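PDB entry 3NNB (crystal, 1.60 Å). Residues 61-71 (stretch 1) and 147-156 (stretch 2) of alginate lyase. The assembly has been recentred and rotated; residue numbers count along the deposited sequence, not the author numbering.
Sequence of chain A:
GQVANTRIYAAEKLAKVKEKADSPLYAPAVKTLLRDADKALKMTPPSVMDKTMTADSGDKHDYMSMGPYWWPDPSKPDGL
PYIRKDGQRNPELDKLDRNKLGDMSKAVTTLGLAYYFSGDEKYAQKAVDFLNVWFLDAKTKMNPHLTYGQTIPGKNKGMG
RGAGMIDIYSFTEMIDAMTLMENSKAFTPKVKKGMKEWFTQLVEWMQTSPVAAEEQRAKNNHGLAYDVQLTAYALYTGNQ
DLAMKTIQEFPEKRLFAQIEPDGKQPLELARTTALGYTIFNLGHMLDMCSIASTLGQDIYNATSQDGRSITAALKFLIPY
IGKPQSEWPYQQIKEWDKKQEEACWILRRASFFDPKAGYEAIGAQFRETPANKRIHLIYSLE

Stretch 1 (61-71) HDYMSMGPYWW
Stretch 2 147-156: TYGQTIPGKN

What holds the two stretches together most firmly? Ser 65 lies at the centre. Its chi1 is p (63°), which places Ser 65 OG 2.8 Å from Gln 150 N, where it accepts a nearly straight hydrogen bond (164°). Ser 65 O accepts from Thr 151 OG1 at 2.8 Å, a reach made with Thr 151 chi1 at p (69°), and takes a second, weak bond from Thr 151 N at 2.9 Å, bent to 120°.

How do the backbones run? They are parallel, with extended residues at Met 64 (phi/psi -139/130), Ser 65 (-139/172) and Met 66 (-113/141). Ser 65 N donates to Tyr 148 O at 3.3 Å, and Gly 67 N donates to Thr 151 O at 2.9 Å. The CA of Met 66 lies 4.8 Å from the CA of Thr 151, its bridge partner. Stretch 2 turns a corner at Gly 149 (-72/132) and Gln 150 (48/51). Upstream, one water links the chains, donating to Tyr 63 O at 2.7 Å and accepting from Tyr 148 N at 2.9 Å.

Which side chains share the Met 66 and Thr 151 face? Both selenomethionines, Met 64 (t, t, t) and Met 66 (t, t, p), point there. Tyr 148 (m, chi2 -82°) lies on the same face, with Met 64 CG 4.5 Å from Tyr 148 CB. Met 64 CE comes 3.6 Å from Thr 151 OG1, while Met 66 CG packs 4.0 Å from Pro 153 CD, an apolar contact.

What closes the far end? In the type I turn from Gly 67 to Trp 70, Trp 70 N donates to Gly 67 O at 3.2 Å; the CA-to-CB bond of Trp 70 points toward stretch 2, and its indole sits at chi1 m, chi2 81°. Ile 152 (m, t) sets CD1 over one face, 3.6 Å from the centroid of the Trp 70 five-membered ring, a CH-pi contact. A type II turn runs from Ile 152 to Lys 155, closed by Lys 155 N donating to Ile 152 O at 3.0 Å; Lys 155 (m, t, p, p) has CD 3.6 Å from Trp 70 CZ3.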

# COMPACT_ATOMS: atom_id res chain seq x y z
N HIS A 61 11.09 -20.68 3.16
CA HIS A 61 11.01 -19.41 3.90
C HIS A 61 11.18 -18.19 2.99
O HIS A 61 10.95 -17.06 3.41
CB HIS A 61 12.04 -19.36 5.01
CG HIS A 61 11.80 -20.32 6.12
ND1 HIS A 61 11.13 -19.95 7.27
CD2 HIS A 61 12.20 -21.61 6.30
CE1 HIS A 61 11.11 -20.99 8.10
NE2 HIS A 61 11.74 -22.01 7.53
N ASP A 62 11.63 -18.41 1.75
CA ASP A 62 11.62 -17.36 0.77
C ASP A 62 10.21 -17.10 0.23
O ASP A 62 9.53 -18.01 -0.28
CB ASP A 62 12.57 -17.65 -0.39
CG ASP A 62 14.05 -17.59 0.01
OD1 ASP A 62 14.40 -17.07 1.10
OD2 ASP A 62 14.86 -18.05 -0.82
N TYR A 63 9.81 -15.83 0.30
CA TYR A 63 8.57 -15.37 -0.30
C TYR A 63 8.56 -15.68 -1.80
O TYR A 63 9.53 -15.43 -2.48
CB TYR A 63 8.36 -13.87 -0.06
CG TYR A 63 7.10 -13.30 -0.66
CD1 TYR A 63 5.88 -13.36 -0.01
CD2 TYR A 63 7.16 -12.69 -1.89
CE1 TYR A 63 4.75 -12.82 -0.58
CE2 TYR A 63 6.01 -12.14 -2.48
CZ TYR A 63 4.82 -12.21 -1.82
OH TYR A 63 3.69 -11.67 -2.40
N MSE A 64 7.43 -16.19 -2.26
CA MSE A 64 7.25 -16.48 -3.68
C MSE A 64 5.87 -16.07 -4.05
O MSE A 64 4.89 -16.47 -3.40
CB MSE A 64 7.46 -17.98 -3.97
CG MSE A 64 7.46 -18.28 -5.47
SE MSE A 64 7.52 -20.19 -5.75
CE MSE A 64 7.32 -20.15 -7.72
N SER A 65 5.79 -15.29 -5.13
CA SER A 65 4.47 -15.00 -5.73
C SER A 65 4.57 -15.06 -7.24
O SER A 65 5.66 -15.21 -7.78
CB SER A 65 3.97 -13.60 -5.33
OG SER A 65 4.83 -12.59 -5.80
N MSE A 66 3.41 -14.98 -7.90
CA MSE A 66 3.31 -15.01 -9.36
C MSE A 66 2.84 -13.66 -9.89
O MSE A 66 1.95 -13.03 -9.30
CB MSE A 66 2.27 -16.05 -9.78
CG MSE A 66 2.25 -16.33 -11.28
SE MSE A 66 0.71 -17.48 -11.73
CE MSE A 66 -0.51 -16.09 -12.01
N GLY A 67 3.39 -13.22 -11.02
CA GLY A 67 2.90 -12.01 -11.67
C GLY A 67 1.39 -12.14 -11.91
O GLY A 67 0.95 -13.09 -12.59
N PRO A 68 0.57 -11.24 -11.34
CA PRO A 68 -0.87 -11.52 -11.35
C PRO A 68 -1.53 -11.56 -12.72
O PRO A 68 -2.53 -12.23 -12.87
CB PRO A 68 -1.46 -10.37 -10.55
CG PRO A 68 -0.41 -10.06 -9.63
CD PRO A 68 0.88 -10.19 -10.36
N TYR A 69 -0.97 -10.83 -13.69
CA TYR A 69 -1.60 -10.74 -15.02
C TYR A 69 -1.08 -11.76 -16.03
O TYR A 69 -1.29 -11.61 -17.24
CB TYR A 69 -1.43 -9.34 -15.57
CG TYR A 69 -2.02 -8.23 -14.71
CD1 TYR A 69 -3.20 -8.39 -13.99
CD2 TYR A 69 -1.40 -6.99 -14.67
CE1 TYR A 69 -3.74 -7.32 -13.22
CE2 TYR A 69 -1.94 -5.93 -13.90
CZ TYR A 69 -3.10 -6.10 -13.21
OH TYR A 69 -3.61 -5.04 -12.47
N TRP A 70 -0.37 -12.78 -15.53
CA TRP A 70 0.29 -13.76 -16.41
C TRP A 70 -0.48 -15.07 -16.34
O TRP A 70 -0.76 -15.59 -15.24
CB TRP A 70 1.79 -13.89 -16.01
CG TRP A 70 2.54 -12.63 -16.33
CD1 TRP A 70 2.57 -11.47 -15.58
CD2 TRP A 70 3.22 -12.33 -17.54
NE1 TRP A 70 3.30 -10.51 -16.23
CE2 TRP A 70 3.71 -11.00 -17.44
CE3 TRP A 70 3.52 -13.07 -18.69
CZ2 TRP A 70 4.47 -10.40 -18.46
CZ3 TRP A 70 4.28 -12.48 -19.70
CH2 TRP A 70 4.75 -11.16 -19.56
N TRP A 71 -0.79 -15.60 -17.54
CA TRP A 71 -1.66 -16.75 -17.73
C TRP A 71 -1.04 -17.78 -18.67
O TRP A 71 -0.26 -17.43 -19.54
CB TRP A 71 -2.98 -16.33 -18.41
CG TRP A 71 -3.84 -15.38 -17.61
CD1 TRP A 71 -3.58 -14.07 -17.34
CD2 TRP A 71 -5.09 -15.68 -17.01
NE1 TRP A 71 -4.61 -13.52 -16.58
CE2 TRP A 71 -5.55 -14.49 -16.36
CE3 TRP A 71 -5.87 -16.84 -16.91
CZ2 TRP A 71 -6.77 -14.44 -15.69
CZ3 TRP A 71 -7.09 -16.77 -16.24
CH2 TRP A 71 -7.49 -15.60 -15.62
N THR A 147 13.48 -11.73 -3.61
CA THR A 147 14.14 -12.26 -4.78
C THR A 147 13.20 -13.05 -5.67
O THR A 147 13.36 -13.05 -6.91
CB THR A 147 15.39 -13.09 -4.36
OG1 THR A 147 16.24 -12.22 -3.63
CG2 THR A 147 16.13 -13.66 -5.62
N TYR A 148 12.19 -13.70 -5.07
CA TYR A 148 11.25 -14.53 -5.83
C TYR A 148 9.84 -13.93 -5.87
O TYR A 148 8.88 -14.65 -6.02
CB TYR A 148 11.29 -15.97 -5.34
CG TYR A 148 12.68 -16.57 -5.56
CD1 TYR A 148 13.03 -17.07 -6.82
CD2 TYR A 148 13.65 -16.56 -4.57
CE1 TYR A 148 14.32 -17.56 -7.06
CE2 TYR A 148 14.92 -17.03 -4.81
CZ TYR A 148 15.25 -17.56 -6.05
OH TYR A 148 16.56 -18.03 -6.30
N GLY A 149 9.75 -12.61 -5.70
CA GLY A 149 8.49 -11.88 -5.87
C GLY A 149 8.13 -11.82 -7.35
O GLY A 149 8.95 -11.43 -8.18
N GLN A 150 6.88 -12.14 -7.65
CA GLN A 150 6.35 -12.14 -9.02
C GLN A 150 7.20 -12.84 -10.07
O GLN A 150 7.54 -12.29 -11.14
CB GLN A 150 5.93 -10.74 -9.46
CG GLN A 150 4.78 -10.21 -8.66
CD GLN A 150 4.16 -8.98 -9.24
OE1 GLN A 150 4.20 -8.76 -10.47
NE2 GLN A 150 3.56 -8.15 -8.37
N THR A 151 7.55 -14.07 -9.72
CA THR A 151 7.94 -15.09 -10.71
C THR A 151 6.86 -15.27 -11.74
O THR A 151 5.67 -15.00 -11.48
CB THR A 151 8.17 -16.48 -10.03
OG1 THR A 151 6.93 -17.03 -9.56
CG2 THR A 151 9.23 -16.41 -8.91
N ILE A 152 7.24 -15.72 -12.92
CA ILE A 152 6.29 -15.96 -13.99
C ILE A 152 6.69 -17.29 -14.62
O ILE A 152 7.82 -17.46 -15.06
CB ILE A 152 6.32 -14.90 -15.07
CG1 ILE A 152 6.04 -13.49 -14.53
CG2 ILE A 152 5.32 -15.30 -16.20
CD1 ILE A 152 6.39 -12.36 -15.54
N PRO A 153 5.76 -18.25 -14.66
CA PRO A 153 6.04 -19.56 -15.27
C PRO A 153 6.58 -19.45 -16.68
O PRO A 153 5.99 -18.80 -17.54
CB PRO A 153 4.67 -20.23 -15.24
CG PRO A 153 4.05 -19.68 -14.00
CD PRO A 153 4.42 -18.22 -14.09
N GLY A 154 7.73 -20.08 -16.89
CA GLY A 154 8.40 -20.08 -18.16
C GLY A 154 9.22 -18.86 -18.51
O GLY A 154 9.80 -18.81 -19.60
N LYS A 155 9.28 -17.86 -17.61
CA LYS A 155 10.00 -16.65 -17.88
C LYS A 155 10.99 -16.36 -16.77
O LYS A 155 10.86 -16.85 -15.64
CB LYS A 155 9.05 -15.46 -17.99
CG LYS A 155 8.01 -15.65 -19.13
CD LYS A 155 7.28 -14.39 -19.48
CE LYS A 155 8.03 -13.54 -20.50
NZ LYS A 155 8.10 -14.18 -21.84
N ASN A 156 11.96 -15.54 -17.13
CA ASN A 156 12.96 -14.99 -16.18
C ASN A 156 13.77 -16.06 -15.46
O ASN A 156 14.28 -15.81 -14.36
CB ASN A 156 12.25 -14.05 -15.18
CG ASN A 156 11.64 -12.82 -15.85
OD1 ASN A 156 12.10 -12.42 -16.91
ND2 ASN A 156 10.59 -12.23 -15.24
O HOH W 1 11.85 -14.10 -2.23